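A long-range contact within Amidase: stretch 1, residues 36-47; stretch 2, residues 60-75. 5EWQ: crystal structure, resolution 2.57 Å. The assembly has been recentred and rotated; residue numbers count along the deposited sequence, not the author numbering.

Stretch 1, residues 36-47: ENVKIKEKEVVN
Stretch 2 60-75: GKLSYEELTSIYLFRI

Two helices of one chain cross almost at right angles, packed through an apolar centre with a polar clasp toward each end of the second helix; the two stretches together bury 684 Å², both sides summed. Helix 36-45 and helix 64-75 run at 91°, their axes 9.4 Å apart at closest approach; CA atoms lie 5.8 Å apart for Val 38 and Ile 70, 7.4 Å for Lys 41 and Leu 62, 7.7 Å for Val 45 and Leu 67.

Ile 70 (chi1 m, chi2 t) is the knob, sitting among Val 38, Lys 41, Glu 42 and Val 45. Its extended rotamer carries CD1 to 3.7 Å from Val 45 CG2 and 3.6 Å from Lys 41 C, against backbone as well as side chain. Val 45 (t), compact and branched, points toward the second stretch: its CG1 lies 3.7 Å from Leu 67 CD1, its CG2 3.9 Å from CD2 of Leu 62 (t, p), which reaches in from the loop. Val 38 (t) sets CG1 3.9 Å from CD2 of Phe 73 (t), a broad apolar surface.

Two polar bonds flank the apolar packing of Ile 70, one of them a salt bridge. Glu 42 (t, t) reaches out so that OE2 accepts from NH1 of long Arg 74 (m, t, p) at 2.7 Å, while Val 46 CG2 covers one guanidinium face. Asn 37 (t) uses its amide ND2 to donate to carboxylate OE2 of Glu 66 (m, t) at a very short 2.3 Å. Before the second helix, Ser 63 (p) caps it, its short hydroxyl OG accepting a weak 3.4 Å bond from Glu 66 N.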

ATOM      1  N   GLU A  36     -28.594 -11.473   9.942  1.00105.35           N
ATOM      2  CA  GLU A  36     -29.077 -12.364   8.894  1.00 99.02           C
ATOM      3  C   GLU A  36     -28.759 -11.803   7.512  1.00 93.74           C
ATOM      4  O   GLU A  36     -28.184 -12.491   6.670  1.00 87.42           O
ATOM      5  CB  GLU A  36     -30.582 -12.595   9.036  1.00 99.70           C
ATOM      6  N   ASN A  37     -29.131 -10.546   7.291  1.00 98.63           N
ATOM      7  CA  ASN A  37     -28.895  -9.884   6.014  1.00105.85           C
ATOM      8  C   ASN A  37     -27.406  -9.678   5.747  1.00102.72           C
ATOM      9  O   ASN A  37     -26.974  -9.632   4.595  1.00105.27           O
ATOM     10  CB  ASN A  37     -29.627  -8.540   5.972  1.00108.39           C
ATOM     11  CG  ASN A  37     -29.557  -7.878   4.609  1.00112.02           C
ATOM     12  OD1 ASN A  37     -29.391  -8.546   3.587  1.00111.75           O
ATOM     13  ND2 ASN A  37     -29.685  -6.557   4.587  1.00115.98           N
ATOM     14  N   VAL A  38     -26.629  -9.557   6.819  1.00 99.89           N
ATOM     15  CA  VAL A  38     -25.188  -9.356   6.706  1.00 86.63           C
ATOM     16  C   VAL A  38     -24.494 -10.585   6.127  1.00 76.34           C
ATOM     17  O   VAL A  38     -23.752 -10.485   5.149  1.00 77.47           O
ATOM     18  CB  VAL A  38     -24.556  -9.022   8.073  1.00 78.19           C
ATOM     19  CG1 VAL A  38     -23.039  -8.998   7.969  1.00 68.91           C
ATOM     20  CG2 VAL A  38     -25.080  -7.691   8.590  1.00 74.63           C
ATOM     21  N   LYS A  39     -24.744 -11.743   6.731  1.00 75.76           N
ATOM     22  CA  LYS A  39     -24.099 -12.985   6.316  1.00 76.89           C
ATOM     23  C   LYS A  39     -24.526 -13.420   4.916  1.00 85.87           C
ATOM     24  O   LYS A  39     -23.752 -14.048   4.193  1.00 75.03           O
ATOM     25  CB  LYS A  39     -24.397 -14.099   7.321  1.00 76.12           C
ATOM     26  CG  LYS A  39     -23.779 -13.876   8.692  1.00 73.83           C
ATOM     27  CD  LYS A  39     -24.043 -15.051   9.620  1.00 84.22           C
ATOM     28  CE  LYS A  39     -23.344 -14.863  10.956  1.00 78.23           C
ATOM     29  NZ  LYS A  39     -23.605 -15.993  11.891  1.00 89.36           N
ATOM     30  N   ILE A  40     -25.757 -13.088   4.540  1.00 93.40           N
ATOM     31  CA  ILE A  40     -26.265 -13.427   3.215  1.00 94.59           C
ATOM     32  C   ILE A  40     -25.543 -12.630   2.132  1.00 98.83           C
ATOM     33  O   ILE A  40     -25.062 -13.194   1.148  1.00107.47           O
ATOM     34  CB  ILE A  40     -27.782 -13.175   3.106  1.00 98.85           C
ATOM     35  CG1 ILE A  40     -28.551 -14.181   3.963  1.00106.43           C
ATOM     36  CG2 ILE A  40     -28.240 -13.271   1.660  1.00 98.15           C
ATOM     37  CD1 ILE A  40     -28.332 -15.623   3.555  1.00107.50           C
ATOM     38  N   LYS A  41     -25.462 -11.319   2.325  1.00 91.20           N
ATOM     39  CA  LYS A  41     -24.808 -10.441   1.360  1.00 88.69           C
ATOM     40  C   LYS A  41     -23.289 -10.574   1.405  1.00 88.67           C
ATOM     41  O   LYS A  41     -22.597 -10.176   0.469  1.00 83.99           O
ATOM     42  CB  LYS A  41     -25.212  -8.985   1.604  1.00 77.93           C
ATOM     43  CG  LYS A  41     -26.677  -8.697   1.325  1.00 82.64           C
ATOM     44  CD  LYS A  41     -27.033  -9.023  -0.116  1.00 88.13           C
ATOM     45  N   GLU A  42     -22.777 -11.137   2.496  1.00 83.07           N
ATOM     46  CA  GLU A  42     -21.339 -11.312   2.663  1.00 76.57           C
ATOM     47  C   GLU A  42     -20.767 -12.250   1.606  1.00 74.65           C
ATOM     48  O   GLU A  42     -19.711 -11.985   1.035  1.00 81.10           O
ATOM     49  CB  GLU A  42     -21.020 -11.847   4.061  1.00 78.52           C
ATOM     50  CG  GLU A  42     -19.536 -12.025   4.332  1.00 73.88           C
ATOM     51  CD  GLU A  42     -19.260 -12.620   5.698  1.00 74.04           C
ATOM     52  OE1 GLU A  42     -20.221 -13.079   6.352  1.00 74.39           O
ATOM     53  OE2 GLU A  42     -18.084 -12.627   6.117  1.00 59.85           O
ATOM     54  N   LYS A  43     -21.478 -13.343   1.344  1.00 82.03           N
ATOM     55  CA  LYS A  43     -21.037 -14.331   0.365  1.00 87.05           C
ATOM     56  C   LYS A  43     -21.056 -13.772  -1.053  1.00 86.78           C
ATOM     57  O   LYS A  43     -20.392 -14.298  -1.947  1.00 81.35           O
ATOM     58  CB  LYS A  43     -21.911 -15.585   0.442  1.00 86.83           C
ATOM     59  CG  LYS A  43     -21.888 -16.281   1.792  1.00 83.22           C
ATOM     60  CD  LYS A  43     -22.764 -17.522   1.786  1.00 81.38           C
ATOM     61  N   GLU A  44     -21.818 -12.702  -1.255  1.00 89.90           N
ATOM     62  CA  GLU A  44     -21.954 -12.096  -2.574  1.00 94.37           C
ATOM     63  C   GLU A  44     -20.991 -10.922  -2.748  1.00 94.06           C
ATOM     64  O   GLU A  44     -20.740 -10.474  -3.867  1.00 99.62           O
ATOM     65  CB  GLU A  44     -23.396 -11.632  -2.797  1.00102.79           C
ATOM     66  CG  GLU A  44     -23.820 -11.575  -4.257  1.00103.46           C
ATOM     67  CD  GLU A  44     -24.175 -12.940  -4.816  1.00 92.39           C
ATOM     68  OE1 GLU A  44     -24.269 -13.902  -4.025  1.00 81.97           O
ATOM     69  OE2 GLU A  44     -24.362 -13.050  -6.047  1.00 94.43           O
ATOM     70  N   VAL A  45     -20.453 -10.433  -1.636  1.00 82.00           N
ATOM     71  CA  VAL A  45     -19.565  -9.274  -1.652  1.00 77.64           C
ATOM     72  C   VAL A  45     -18.091  -9.683  -1.676  1.00 68.07           C
ATOM     73  O   VAL A  45     -17.281  -9.074  -2.379  1.00 58.38           O
ATOM     74  CB  VAL A  45     -19.832  -8.357  -0.434  1.00 73.02           C
ATOM     75  CG1 VAL A  45     -18.650  -7.436  -0.168  1.00 70.35           C
ATOM     76  CG2 VAL A  45     -21.105  -7.552  -0.649  1.00 66.69           C
ATOM     77  N   VAL A  46     -17.755 -10.721  -0.917  1.00 61.22           N
ATOM     78  CA  VAL A  46     -16.381 -11.210  -0.833  1.00 55.84           C
ATOM     79  C   VAL A  46     -15.813 -11.568  -2.207  1.00 59.70           C
ATOM     80  O   VAL A  46     -16.460 -12.257  -2.996  1.00 72.30           O
ATOM     81  CB  VAL A  46     -16.284 -12.441   0.097  1.00 60.66           C
ATOM     82  CG1 VAL A  46     -14.931 -13.123  -0.041  1.00 52.87           C
ATOM     83  CG2 VAL A  46     -16.535 -12.035   1.542  1.00 59.39           C
ATOM     84  N   ASN A  47     -14.610 -11.062  -2.481  1.00 63.10           N
ATOM     85  CA  ASN A  47     -13.873 -11.318  -3.719  1.00 64.12           C
ATOM     86  C   ASN A  47     -14.546 -10.717  -4.954  1.00 68.64           C
ATOM     87  O   ASN A  47     -14.201 -11.055  -6.086  1.00 93.44           O
ATOM     88  CB  ASN A  47     -13.663 -12.824  -3.920  1.00 55.66           C
ATOM     89  CG  ASN A  47     -12.502 -13.134  -4.846  1.00 64.88           C
ATOM     90  OD1 ASN A  47     -11.533 -12.377  -4.920  1.00 65.66           O
ATOM     91  ND2 ASN A  47     -12.597 -14.247  -5.564  1.00 56.93           N
ATOM     92  N   GLY A  60     -30.568  -3.261  -6.669  1.00106.96           N
ATOM     93  CA  GLY A  60     -31.301  -3.151  -5.421  1.00105.48           C
ATOM     94  C   GLY A  60     -31.093  -4.326  -4.485  1.00107.84           C
ATOM     95  O   GLY A  60     -31.848  -4.510  -3.531  1.00108.54           O
ATOM     96  N   LYS A  61     -30.063  -5.122  -4.755  1.00108.64           N
ATOM     97  CA  LYS A  61     -29.764  -6.286  -3.929  1.00115.25           C
ATOM     98  C   LYS A  61     -28.719  -5.960  -2.867  1.00110.57           C
ATOM     99  O   LYS A  61     -28.289  -6.837  -2.117  1.00105.65           O
ATOM    100  CB  LYS A  61     -29.284  -7.449  -4.799  1.00112.14           C
ATOM    101  N   LEU A  62     -28.319  -4.693  -2.805  1.00101.72           N
ATOM    102  CA  LEU A  62     -27.307  -4.249  -1.853  1.00 89.60           C
ATOM    103  C   LEU A  62     -27.330  -2.728  -1.714  1.00 85.95           C
ATOM    104  O   LEU A  62     -27.891  -2.028  -2.556  1.00 99.02           O
ATOM    105  CB  LEU A  62     -25.916  -4.721  -2.291  1.00 87.62           C
ATOM    106  CG  LEU A  62     -24.769  -4.637  -1.278  1.00 84.66           C
ATOM    107  CD1 LEU A  62     -24.921  -5.694  -0.193  1.00 84.65           C
ATOM    108  CD2 LEU A  62     -23.417  -4.751  -1.967  1.00 73.84           C
ATOM    109  N   SER A  63     -26.727  -2.223  -0.643  1.00 83.00           N
ATOM    110  CA  SER A  63     -26.565  -0.787  -0.454  1.00 82.49           C
ATOM    111  C   SER A  63     -25.197  -0.488   0.153  1.00 97.11           C
ATOM    112  O   SER A  63     -24.469  -1.403   0.542  1.00 77.81           O
ATOM    113  CB  SER A  63     -27.677  -0.226   0.432  1.00 85.60           C
ATOM    114  OG  SER A  63     -27.641  -0.802   1.726  1.00 84.61           O
ATOM    115  N   TYR A  64     -24.851   0.792   0.232  1.00 87.53           N
ATOM    116  CA  TYR A  64     -23.571   1.202   0.800  1.00 72.77           C
ATOM    117  C   TYR A  64     -23.518   0.935   2.300  1.00 71.64           C
ATOM    118  O   TYR A  64     -22.467   0.589   2.841  1.00 75.94           O
ATOM    119  CB  TYR A  64     -23.312   2.683   0.519  1.00 72.66           C
ATOM    120  CG  TYR A  64     -23.003   2.981  -0.930  1.00 82.80           C
ATOM    121  CD1 TYR A  64     -22.113   2.191  -1.647  1.00 70.58           C
ATOM    122  CD2 TYR A  64     -23.609   4.044  -1.586  1.00 86.98           C
ATOM    123  CE1 TYR A  64     -21.827   2.458  -2.971  1.00 70.99           C
ATOM    124  CE2 TYR A  64     -23.332   4.317  -2.912  1.00 76.10           C
ATOM    125  CZ  TYR A  64     -22.441   3.521  -3.599  1.00 80.47           C
ATOM    126  OH  TYR A  64     -22.161   3.790  -4.920  1.00 74.37           O
ATOM    127  N   GLU A  65     -24.657   1.094   2.966  1.00 74.80           N
ATOM    128  CA  GLU A  65     -24.750   0.831   4.397  1.00 76.16           C
ATOM    129  C   GLU A  65     -24.528  -0.650   4.688  1.00 82.15           C
ATOM    130  O   GLU A  65     -23.851  -1.010   5.650  1.00 71.77           O
ATOM    131  CB  GLU A  65     -26.107   1.281   4.940  1.00 84.46           C
ATOM    132  CG  GLU A  65     -26.279   1.070   6.434  1.00 90.69           C
ATOM    133  CD  GLU A  65     -27.649   1.489   6.928  1.00 94.16           C
ATOM    134  OE1 GLU A  65     -27.908   1.358   8.143  1.00 97.56           O
ATOM    135  OE2 GLU A  65     -28.467   1.949   6.103  1.00 94.92           O
ATOM    136  N   GLU A  66     -25.103  -1.501   3.844  1.00 85.81           N
ATOM    137  CA  GLU A  66     -24.924  -2.943   3.968  1.00 82.99           C
ATOM    138  C   GLU A  66     -23.485  -3.342   3.669  1.00 76.07           C
ATOM    139  O   GLU A  66     -22.916  -4.199   4.344  1.00 68.54           O
ATOM    140  CB  GLU A  66     -25.877  -3.689   3.033  1.00 83.64           C
ATOM    141  CG  GLU A  66     -27.337  -3.622   3.439  1.00 93.32           C
ATOM    142  CD  GLU A  66     -28.246  -4.315   2.443  1.00 95.98           C
ATOM    143  OE1 GLU A  66     -28.396  -3.798   1.316  1.00 94.89           O
ATOM    144  OE2 GLU A  66     -28.805  -5.378   2.784  1.00 97.78           O
ATOM    145  N   LEU A  67     -22.905  -2.712   2.651  1.00 69.13           N
ATOM    146  CA  LEU A  67     -21.530  -2.989   2.251  1.00 65.34           C
ATOM    147  C   LEU A  67     -20.554  -2.667   3.377  1.00 72.30           C
ATOM    148  O   LEU A  67     -19.622  -3.427   3.640  1.00 59.29           O
ATOM    149  CB  LEU A  67     -21.168  -2.191   0.997  1.00 65.08           C
ATOM    150  CG  LEU A  67     -19.753  -2.386   0.450  1.00 61.51           C
ATOM    151  CD1 LEU A  67     -19.531  -3.833   0.044  1.00 61.20           C
ATOM    152  CD2 LEU A  67     -19.499  -1.454  -0.723  1.00 61.74           C
ATOM    153  N   THR A  68     -20.779  -1.538   4.039  1.00 62.37           N
ATOM    154  CA  THR A  68     -19.937  -1.121   5.153  1.00 59.61           C
ATOM    155  C   THR A  68     -20.123  -2.053   6.347  1.00 64.44           C
ATOM    156  O   THR A  68     -19.165  -2.374   7.051  1.00 65.92           O
ATOM    157  CB  THR A  68     -20.243   0.330   5.576  1.00 60.55           C
ATOM    158  OG1 THR A  68     -20.084   1.201   4.449  1.00 60.76           O
ATOM    159  CG2 THR A  68     -19.311   0.777   6.692  1.00 57.72           C
ATOM    160  N   SER A  69     -21.360  -2.491   6.561  1.00 63.05           N
ATOM    161  CA  SER A  69     -21.689  -3.371   7.679  1.00 71.77           C
ATOM    162  C   SER A  69     -20.957  -4.705   7.585  1.00 68.52           C
ATOM    163  O   SER A  69     -20.483  -5.233   8.591  1.00 68.06           O
ATOM    164  CB  SER A  69     -23.199  -3.615   7.742  1.00 75.39           C
ATOM    165  OG  SER A  69     -23.643  -4.360   6.622  1.00 76.55           O
ATOM    166  N   ILE A  70     -20.871  -5.245   6.373  1.00 68.99           N
ATOM    167  CA  ILE A  70     -20.201  -6.521   6.143  1.00 71.94           C
ATOM    168  C   ILE A  70     -18.721  -6.440   6.498  1.00 63.07           C
ATOM    169  O   ILE A  70     -18.194  -7.303   7.200  1.00 56.24           O
ATOM    170  CB  ILE A  70     -20.347  -6.977   4.679  1.00 69.08           C
ATOM    171  CG1 ILE A  70     -21.820  -7.206   4.336  1.00 70.80           C
ATOM    172  CG2 ILE A  70     -19.545  -8.246   4.430  1.00 59.64           C
ATOM    173  CD1 ILE A  70     -22.058  -7.594   2.895  1.00 73.11           C
ATOM    174  N   TYR A  71     -18.059  -5.395   6.016  1.00 60.58           N
ATOM    175  CA  TYR A  71     -16.637  -5.198   6.273  1.00 58.12           C
ATOM    176  C   TYR A  71     -16.349  -5.041   7.763  1.00 60.80           C
ATOM    177  O   TYR A  71     -15.436  -5.672   8.291  1.00 67.97           O
ATOM    178  CB  TYR A  71     -16.125  -3.981   5.503  1.00 49.41           C
ATOM    179  CG  TYR A  71     -16.046  -4.209   4.012  1.00 49.86           C
ATOM    180  CD1 TYR A  71     -15.541  -5.396   3.500  1.00 50.09           C
ATOM    181  CD2 TYR A  71     -16.489  -3.246   3.117  1.00 53.97           C
ATOM    182  CE1 TYR A  71     -15.468  -5.615   2.139  1.00 54.97           C
ATOM    183  CE2 TYR A  71     -16.423  -3.457   1.753  1.00 57.02           C
ATOM    184  CZ  TYR A  71     -15.910  -4.642   1.270  1.00 54.41           C
ATOM    185  OH  TYR A  71     -15.839  -4.860  -0.088  1.00 51.90           O
ATOM    186  N   LEU A  72     -17.136  -4.203   8.432  1.00 52.85           N
ATOM    187  CA  LEU A  72     -16.993  -4.000   9.870  1.00 50.58           C
ATOM    188  C   LEU A  72     -17.212  -5.304  10.628  1.00 58.26           C
ATOM    189  O   LEU A  72     -16.532  -5.581  11.616  1.00 60.42           O
ATOM    190  CB  LEU A  72     -17.974  -2.935  10.365  1.00 53.06           C
ATOM    191  CG  LEU A  72     -17.777  -1.515   9.836  1.00 61.98           C
ATOM    192  CD1 LEU A  72     -18.837  -0.582  10.404  1.00 55.53           C
ATOM    193  CD2 LEU A  72     -16.380  -1.009  10.161  1.00 49.06           C
ATOM    194  N   PHE A  73     -18.163  -6.101  10.153  1.00 57.93           N
ATOM    195  CA  PHE A  73     -18.461  -7.390  10.764  1.00 57.28           C
ATOM    196  C   PHE A  73     -17.304  -8.365  10.572  1.00 65.25           C
ATOM    197  O   PHE A  73     -16.975  -9.135  11.474  1.00 63.26           O
ATOM    198  CB  PHE A  73     -19.751  -7.971  10.182  1.00 58.77           C
ATOM    199  CG  PHE A  73     -20.118  -9.316  10.738  1.00 60.30           C
ATOM    200  CD1 PHE A  73     -20.540  -9.446  12.050  1.00 61.59           C
ATOM    201  CD2 PHE A  73     -20.052 -10.450   9.945  1.00 76.30           C
ATOM    202  CE1 PHE A  73     -20.882 -10.684  12.564  1.00 63.22           C
ATOM    203  CE2 PHE A  73     -20.393 -11.690  10.452  1.00 66.40           C
ATOM    204  CZ  PHE A  73     -20.809 -11.806  11.763  1.00 65.35           C
ATOM    205  N   ARG A  74     -16.688  -8.324   9.394  1.00 57.00           N
ATOM    206  CA  ARG A  74     -15.560  -9.197   9.092  1.00 48.33           C
ATOM    207  C   ARG A  74     -14.320  -8.799   9.887  1.00 47.95           C
ATOM    208  O   ARG A  74     -13.575  -9.657  10.353  1.00 44.81           O
ATOM    209  CB  ARG A  74     -15.254  -9.182   7.593  1.00 47.86           C
ATOM    210  CG  ARG A  74     -16.320  -9.848   6.738  1.00 51.15           C
ATOM    211  CD  ARG A  74     -15.907  -9.898   5.277  1.00 50.72           C
ATOM    212  NE  ARG A  74     -14.662 -10.638   5.091  1.00 51.30           N
ATOM    213  CZ  ARG A  74     -14.595 -11.953   4.914  1.00 58.10           C
ATOM    214  NH1 ARG A  74     -15.704 -12.680   4.899  1.00 55.25           N
ATOM    215  NH2 ARG A  74     -13.418 -12.542   4.754  1.00 55.48           N
ATOM    216  N   ILE A  75     -14.105  -7.495  10.038  1.00 59.61           N
ATOM    217  CA  ILE A  75     -12.990  -6.992  10.833  1.00 46.05           C
ATOM    218  C   ILE A  75     -13.163  -7.397  12.295  1.00 41.81           C
ATOM    219  O   ILE A  75     -12.198  -7.733  12.981  1.00 58.34           O
ATOM    220  CB  ILE A  75     -12.865  -5.455  10.726  1.00 48.75           C
ATOM    221  CG1 ILE A  75     -12.539  -5.044   9.289  1.00 40.03           C
ATOM    222  CG2 ILE A  75     -11.790  -4.929  11.668  1.00 43.41           C
ATOM    223  CD1 ILE A  75     -12.507  -3.548   9.073  1.00 39.86           C
TER